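Local coordinates for fiber protein 2 (Fowl adenovirus 1, PDB 2VTW) that forms the trimeric short fibre of the capsid, whose C-terminal head, the part described here, probably attaches the virion to a host-cell receptor, at residues S77-Q82 with Y164-F169; N116-I121 with P155-N160. All blocks are in the same frame, centred on the assembly; numbering follows the deposited sequence.

Contact 1 of 2, residues S77-Q82 with Y164-F169; sequences SSFLTQ and YNLIAF. With SO4 (sulfate ion), chain G.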
loop_
_atom_site.group_PDB
_atom_site.type_symbol
_atom_site.label_atom_id
_atom_site.label_comp_id
_atom_site.label_asym_id
_atom_site.label_seq_id
_atom_site.Cartn_x
_atom_site.Cartn_y
_atom_site.Cartn_z
ATOM N N SER A 77 10.481 -15.978 -4.053
ATOM C CA SER A 77 11.278 -16.326 -5.232
ATOM C C SER A 77 10.372 -16.821 -6.311
ATOM O O SER A 77 9.357 -17.437 -6.016
ATOM C CB SER A 77 12.320 -17.388 -4.887
ATOM O OG SER A 77 13.105 -17.739 -6.020
ATOM N N SER A 78 10.713 -16.451 -7.552
ATOM C CA SER A 78 10.141 -17.007 -8.755
ATOM C C SER A 78 11.080 -18.085 -9.393
ATOM O O SER A 78 10.723 -18.654 -10.405
ATOM C CB SER A 78 9.893 -15.906 -9.791
ATOM O OG SER A 78 11.116 -15.289 -10.196
ATOM N N PHE A 79 12.258 -18.308 -8.806
ATOM C CA PHE A 79 13.255 -19.287 -9.287
ATOM C C PHE A 79 13.296 -20.428 -8.268
ATOM O O PHE A 79 14.192 -20.494 -7.407
ATOM C CB PHE A 79 14.643 -18.650 -9.391
ATOM C CG PHE A 79 14.705 -17.431 -10.288
ATOM C CD1 PHE A 79 14.695 -17.563 -11.669
ATOM C CD2 PHE A 79 14.776 -16.152 -9.741
ATOM C CE1 PHE A 79 14.774 -16.450 -12.489
ATOM C CE2 PHE A 79 14.855 -15.039 -10.550
ATOM C CZ PHE A 79 14.856 -15.180 -11.925
ATOM N N LEU A 80 12.295 -21.291 -8.343
ATOM C CA LEU A 80 12.029 -22.234 -7.272
ATOM C C LEU A 80 13.062 -23.339 -7.183
ATOM O O LEU A 80 13.138 -23.984 -6.147
ATOM C CB LEU A 80 10.630 -22.842 -7.402
ATOM C CG LEU A 80 9.456 -21.852 -7.315
ATOM C CD1 LEU A 80 8.115 -22.552 -7.331
ATOM C CD2 LEU A 80 9.611 -20.975 -6.065
ATOM N N THR A 81 13.864 -23.547 -8.236
ATOM C CA THR A 81 15.004 -24.478 -8.149
ATOM C C THR A 81 16.362 -23.776 -8.122
ATOM O O THR A 81 17.192 -24.088 -7.265
ATOM C CB THR A 81 14.931 -25.580 -9.259
ATOM O OG1 THR A 81 14.686 -24.969 -10.534
ATOM C CG2 THR A 81 13.791 -26.527 -8.978
ATOM N N GLN A 82 16.575 -22.788 -8.991
ATOM C CA GLN A 82 17.883 -22.111 -9.078
ATOM C C GLN A 82 18.221 -21.147 -7.933
ATOM O O GLN A 82 19.401 -20.960 -7.607
ATOM C CB GLN A 82 18.015 -21.327 -10.395
ATOM C CG GLN A 82 17.778 -22.094 -11.691
ATOM C CD GLN A 82 17.962 -21.199 -12.913
ATOM O OE1 GLN A 82 19.061 -20.693 -13.163
ATOM N NE2 GLN A 82 16.890 -20.979 -13.664
ATOM N N TYR A 164 20.268 -13.427 -9.095
ATOM C CA TYR A 164 18.835 -13.499 -9.377
ATOM C C TYR A 164 18.080 -12.465 -8.492
ATOM O O TYR A 164 18.397 -12.271 -7.313
ATOM C CB TYR A 164 18.272 -14.886 -9.032
ATOM C CG TYR A 164 18.900 -16.042 -9.769
ATOM C CD1 TYR A 164 18.207 -16.715 -10.768
ATOM C CD2 TYR A 164 20.179 -16.491 -9.429
ATOM C CE1 TYR A 164 18.782 -17.808 -11.445
ATOM C CE2 TYR A 164 20.771 -17.583 -10.101
ATOM C CZ TYR A 164 20.067 -18.230 -11.110
ATOM O OH TYR A 164 20.637 -19.308 -11.780
ATOM N N ASN A 165 17.060 -11.839 -9.068
ATOM C CA ASN A 165 16.264 -10.829 -8.346
ATOM C C ASN A 165 15.060 -11.464 -7.640
ATOM O O ASN A 165 14.174 -12.029 -8.271
ATOM C CB ASN A 165 15.826 -9.719 -9.284
ATOM C CG ASN A 165 16.999 -8.946 -9.880
ATOM O OD1 ASN A 165 18.000 -8.636 -9.220
ATOM N ND2 ASN A 165 16.878 -8.644 -11.147
ATOM N N LEU A 166 15.089 -11.390 -6.312
ATOM C CA LEU A 166 14.040 -11.882 -5.420
ATOM C C LEU A 166 13.528 -10.729 -4.535
ATOM O O LEU A 166 14.169 -9.682 -4.473
ATOM C CB LEU A 166 14.590 -12.990 -4.516
ATOM C CG LEU A 166 14.705 -14.428 -5.100
ATOM C CD1 LEU A 166 15.712 -14.496 -6.259
ATOM C CD2 LEU A 166 15.064 -15.396 -3.966
ATOM N N ILE A 167 12.407 -10.957 -3.838
ATOM C CA ILE A 167 11.891 -10.017 -2.829
ATOM C C ILE A 167 12.207 -10.485 -1.394
ATOM O O ILE A 167 11.752 -11.530 -0.986
ATOM C CB ILE A 167 10.331 -9.794 -2.956
ATOM C CG1 ILE A 167 9.903 -9.655 -4.421
ATOM C CG2 ILE A 167 9.906 -8.554 -2.081
ATOM C CD1 ILE A 167 8.424 -9.841 -4.698
ATOM N N ALA A 168 12.973 -9.697 -0.649
ATOM C CA ALA A 168 13.218 -9.935 0.768
ATOM C C ALA A 168 12.161 -9.194 1.606
ATOM O O ALA A 168 11.929 -7.992 1.398
ATOM C CB ALA A 168 14.614 -9.481 1.164
ATOM N N PHE A 169 11.509 -9.932 2.506
ATOM C CA PHE A 169 10.571 -9.388 3.496
ATOM C C PHE A 169 11.208 -9.573 4.850
ATOM O O PHE A 169 11.392 -10.707 5.272
ATOM C CB PHE A 169 9.262 -10.159 3.507
ATOM C CG PHE A 169 8.396 -9.955 2.301
ATOM C CD1 PHE A 169 7.240 -9.214 2.381
ATOM C CD2 PHE A 169 8.702 -10.567 1.099
ATOM C CE1 PHE A 169 6.422 -9.045 1.289
ATOM C CE2 PHE A 169 7.877 -10.395 -0.025
ATOM C CZ PHE A 169 6.751 -9.637 0.061
HETATM S S SO4 G . 13.873 -22.135 -11.999
HETATM O O1 SO4 G . 13.915 -20.832 -12.636
HETATM O O2 SO4 G . 14.558 -23.064 -12.877
HETATM O O3 SO4 G . 14.547 -22.140 -10.713
HETATM O O4 SO4 G . 12.491 -22.555 -11.941
HETATM O O HOH W 1 12.235 -14.137 -8.121
#
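Y164 lays the edge of its ring on the phenyl face of F79, with Y164 CD1 standing 3.5 Å above the plane of F79, over the ring centre. The planes are 70° apart and the centroids 4.8 Å, a T-shaped (edge-to-face) stack in which the weakly positive C-H edge of the tyrosine meets the electron-rich face of the phenylalanine. Y164 CG is anti to its carbonyl carbon (chi1 -59°), beside the backbone N. S78 OG lies over the opposite face of F79, toward the rim, and L166 CD1 comes to the edge, 4.0 Å from F79 CD2. Phenylalanine suits this place because a flat, apolar ring can be covered on both faces.

The hydroxyl suits tyrosine to its place, since it adds a polar tip to an apolar ring: Y164 OH donates to Q82 OE1 over a short 2.5 Å, reaching the oxygen from above the amide plane, while N160 ND2 is also bonded to that hydroxyl. The amide stands nearly perpendicular to the tyrosine ring, and its NE2 turns to a sulfate, probably from the crystallisation liquor. The same ion receives a nearly straight bond from Q82 N to O3, 2.7 Å long, and another from T81 N.

At the start of the loop S77 OG accepts from F79 N at 3.0 Å, an ST turn, and also bonds to C83 O; S77 CB packs 3.5 Å from L166 CD2. One water links S78 N to N165 O. In the mixed sheet of the fibre head, the loop thus leaves strand 71-76 and folds over the start of its antiparallel neighbour, strand 163-173, whose other flank pairs with strand 147-157.

Contact 2 of 2, residues N116-I121 with P155-N160; sequences NMNQNI and PVLATN
N116 OD1 is gripped by two N-H groups of N118. The backbone N donates at 3.1 Å, from above the carbonyl plane, closing an Asx turn; ND2 adds a weak bond. Asparagine suits the place because its short side chain can carry a carbonyl back over the turning backbone. With CG anti to the backbone N (chi1 -158°), the N116 side chain lies side by side with that of L157, whose CD2 is 3.5 Å from N116 OD1.

N116 and L157 form a parallel beta bridge at the end of the short strand 115-116, which is a partner of strand 147-157 in the mixed sheet of the head domain. Just past the bridge, M117 N donates to L157 O at 2.9 Å, in the carbonyl plane, and the two chains stay alongside as far as N118 and T159.

The amide of N118 extends the join beyond the strands: N118 ND2 donates to A158 O at 3.1 Å, from 48° above the carbonyl plane, while N118 OD1 lies close to T159, 3.3 Å from its CG2. M117 supplies the apolar part, its flexible chain crossing V156 obliquely with M117 CG 3.6 Å from V156 CG1 and SD close by. C83, from the loop after strand 71-76, also touches V156.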
loop_
_atom_site.group_PDB
_atom_site.type_symbol
_atom_site.label_atom_id
_atom_site.label_comp_id
_atom_site.label_asym_id
_atom_site.label_seq_id
_atom_site.Cartn_x
_atom_site.Cartn_y
_atom_site.Cartn_z
ATOM N N ASN A 116 24.750 -12.507 -0.796
ATOM C CA ASN A 116 25.718 -13.493 -1.289
ATOM C C ASN A 116 25.515 -14.839 -0.608
ATOM O O ASN A 116 25.914 -15.041 0.539
ATOM C CB ASN A 116 27.155 -12.997 -1.123
ATOM C CG ASN A 116 28.143 -13.708 -2.069
ATOM O OD1 ASN A 116 27.872 -14.794 -2.570
ATOM N ND2 ASN A 116 29.278 -13.068 -2.324
ATOM N N MET A 117 24.879 -15.754 -1.328
ATOM C CA MET A 117 24.652 -17.110 -0.838
ATOM C C MET A 117 25.928 -17.972 -0.757
ATOM O O MET A 117 25.894 -19.063 -0.192
ATOM C CB MET A 117 23.648 -17.816 -1.731
ATOM C CG MET A 117 22.285 -17.203 -1.670
ATOM S SD MET A 117 21.143 -18.242 -2.522
ATOM C CE MET A 117 20.919 -19.560 -1.309
ATOM N N ASN A 118 27.032 -17.484 -1.326
ATOM C CA ASN A 118 28.313 -18.180 -1.285
ATOM C C ASN A 118 29.076 -18.005 0.019
ATOM O O ASN A 118 30.113 -18.635 0.192
ATOM C CB ASN A 118 29.217 -17.700 -2.433
ATOM C CG ASN A 118 28.683 -18.083 -3.781
ATOM O OD1 ASN A 118 28.499 -19.262 -4.050
ATOM N ND2 ASN A 118 28.426 -17.097 -4.640
ATOM N N GLN A 119 28.629 -17.139 0.921
ATOM C CA GLN A 119 29.400 -16.931 2.142
ATOM C C GLN A 119 28.697 -17.519 3.346
ATOM O O GLN A 119 29.124 -17.295 4.480
ATOM C CB GLN A 119 29.785 -15.457 2.349
ATOM C CG GLN A 119 28.647 -14.485 2.316
ATOM C CD GLN A 119 29.096 -13.033 2.435
ATOM O OE1 GLN A 119 30.199 -12.658 1.985
ATOM N NE2 GLN A 119 28.239 -12.201 3.033
ATOM N N ASN A 120 27.646 -18.299 3.090
ATOM C CA ASN A 120 26.856 -18.980 4.141
ATOM C C ASN A 120 26.649 -18.168 5.458
ATOM O O ASN A 120 26.905 -18.663 6.574
ATOM C CB ASN A 120 27.439 -20.386 4.410
ATOM C CG ASN A 120 27.172 -21.378 3.244
ATOM O OD1 ASN A 120 28.013 -21.552 2.338
ATOM N ND2 ASN A 120 25.996 -22.025 3.268
ATOM N N ILE A 121 26.226 -16.913 5.293
ATOM C CA ILE A 121 25.555 -16.125 6.328
ATOM C C ILE A 121 24.102 -16.185 5.855
ATOM O O ILE A 121 23.766 -15.609 4.825
ATOM C CB ILE A 121 26.086 -14.668 6.366
ATOM C CG1 ILE A 121 27.625 -14.648 6.449
ATOM C CG2 ILE A 121 25.486 -13.863 7.535
ATOM C CD1 ILE A 121 28.248 -13.264 6.201
ATOM N N PRO A 155 19.110 -8.295 -5.464
ATOM C CA PRO A 155 19.879 -9.289 -6.257
ATOM C C PRO A 155 20.533 -10.345 -5.363
ATOM O O PRO A 155 21.247 -9.988 -4.449
ATOM C CB PRO A 155 20.959 -8.451 -6.950
ATOM C CG PRO A 155 21.012 -7.172 -6.234
ATOM C CD PRO A 155 19.797 -7.011 -5.358
ATOM N N VAL A 156 20.280 -11.621 -5.634
ATOM C CA VAL A 156 20.835 -12.703 -4.801
ATOM C C VAL A 156 21.923 -13.479 -5.580
ATOM O O VAL A 156 21.643 -14.030 -6.636
ATOM C CB VAL A 156 19.732 -13.662 -4.324
ATOM C CG1 VAL A 156 20.293 -14.690 -3.349
ATOM C CG2 VAL A 156 18.580 -12.880 -3.673
ATOM N N LEU A 157 23.156 -13.482 -5.069
ATOM C CA LEU A 157 24.248 -14.174 -5.755
ATOM C C LEU A 157 24.227 -15.651 -5.346
ATOM O O LEU A 157 24.575 -16.005 -4.216
ATOM C CB LEU A 157 25.604 -13.517 -5.486
ATOM C CG LEU A 157 26.795 -13.990 -6.348
ATOM C CD1 LEU A 157 26.636 -13.673 -7.831
ATOM C CD2 LEU A 157 28.076 -13.396 -5.798
ATOM N N ALA A 158 23.746 -16.480 -6.272
ATOM C CA ALA A 158 23.672 -17.920 -6.106
ATOM C C ALA A 158 25.080 -18.547 -6.152
ATOM O O ALA A 158 26.077 -17.864 -6.475
ATOM C CB ALA A 158 22.799 -18.507 -7.204
ATOM N N THR A 159 25.167 -19.845 -5.840
ATOM C CA THR A 159 26.461 -20.540 -5.862
ATOM C C THR A 159 27.029 -20.681 -7.270
ATOM O O THR A 159 28.245 -20.753 -7.422
ATOM C CB THR A 159 26.415 -21.909 -5.143
ATOM O OG1 THR A 159 25.317 -22.680 -5.640
ATOM C CG2 THR A 159 26.256 -21.710 -3.662
ATOM N N ASN A 160 26.164 -20.653 -8.282
ATOM C CA ASN A 160 26.573 -20.594 -9.697
ATOM C C ASN A 160 27.150 -19.252 -10.199
ATOM O O ASN A 160 27.313 -19.054 -11.416
ATOM C CB ASN A 160 25.394 -20.999 -10.600
ATOM C CG ASN A 160 24.338 -19.920 -10.717
ATOM O OD1 ASN A 160 24.457 -18.845 -10.111
ATOM N ND2 ASN A 160 23.300 -20.191 -11.508
#

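From the N terminus, the chain leaves strand 71-76 and enters 77-82, the first half of contact 1, which is completed only 82 residues later at 164-169. Contact 2 is nested within that loop: 116-121 meets 155-160 across 33 intervening residues, among them all of strand 129-140 and most of strand 147-157. Strands 147-157 and 163-173, consecutive in the chain and antiparallel neighbours in the sheet, carry the later halves, so the contacts join directly: Y164 O lies 2.6 Å from V156 N, a probable hydrogen bond, and Y164 CE2 packs on A158 CB. The centres of contacts 1 and 2 are about 12 Å apart. Together they tie two long loops to this strand pair.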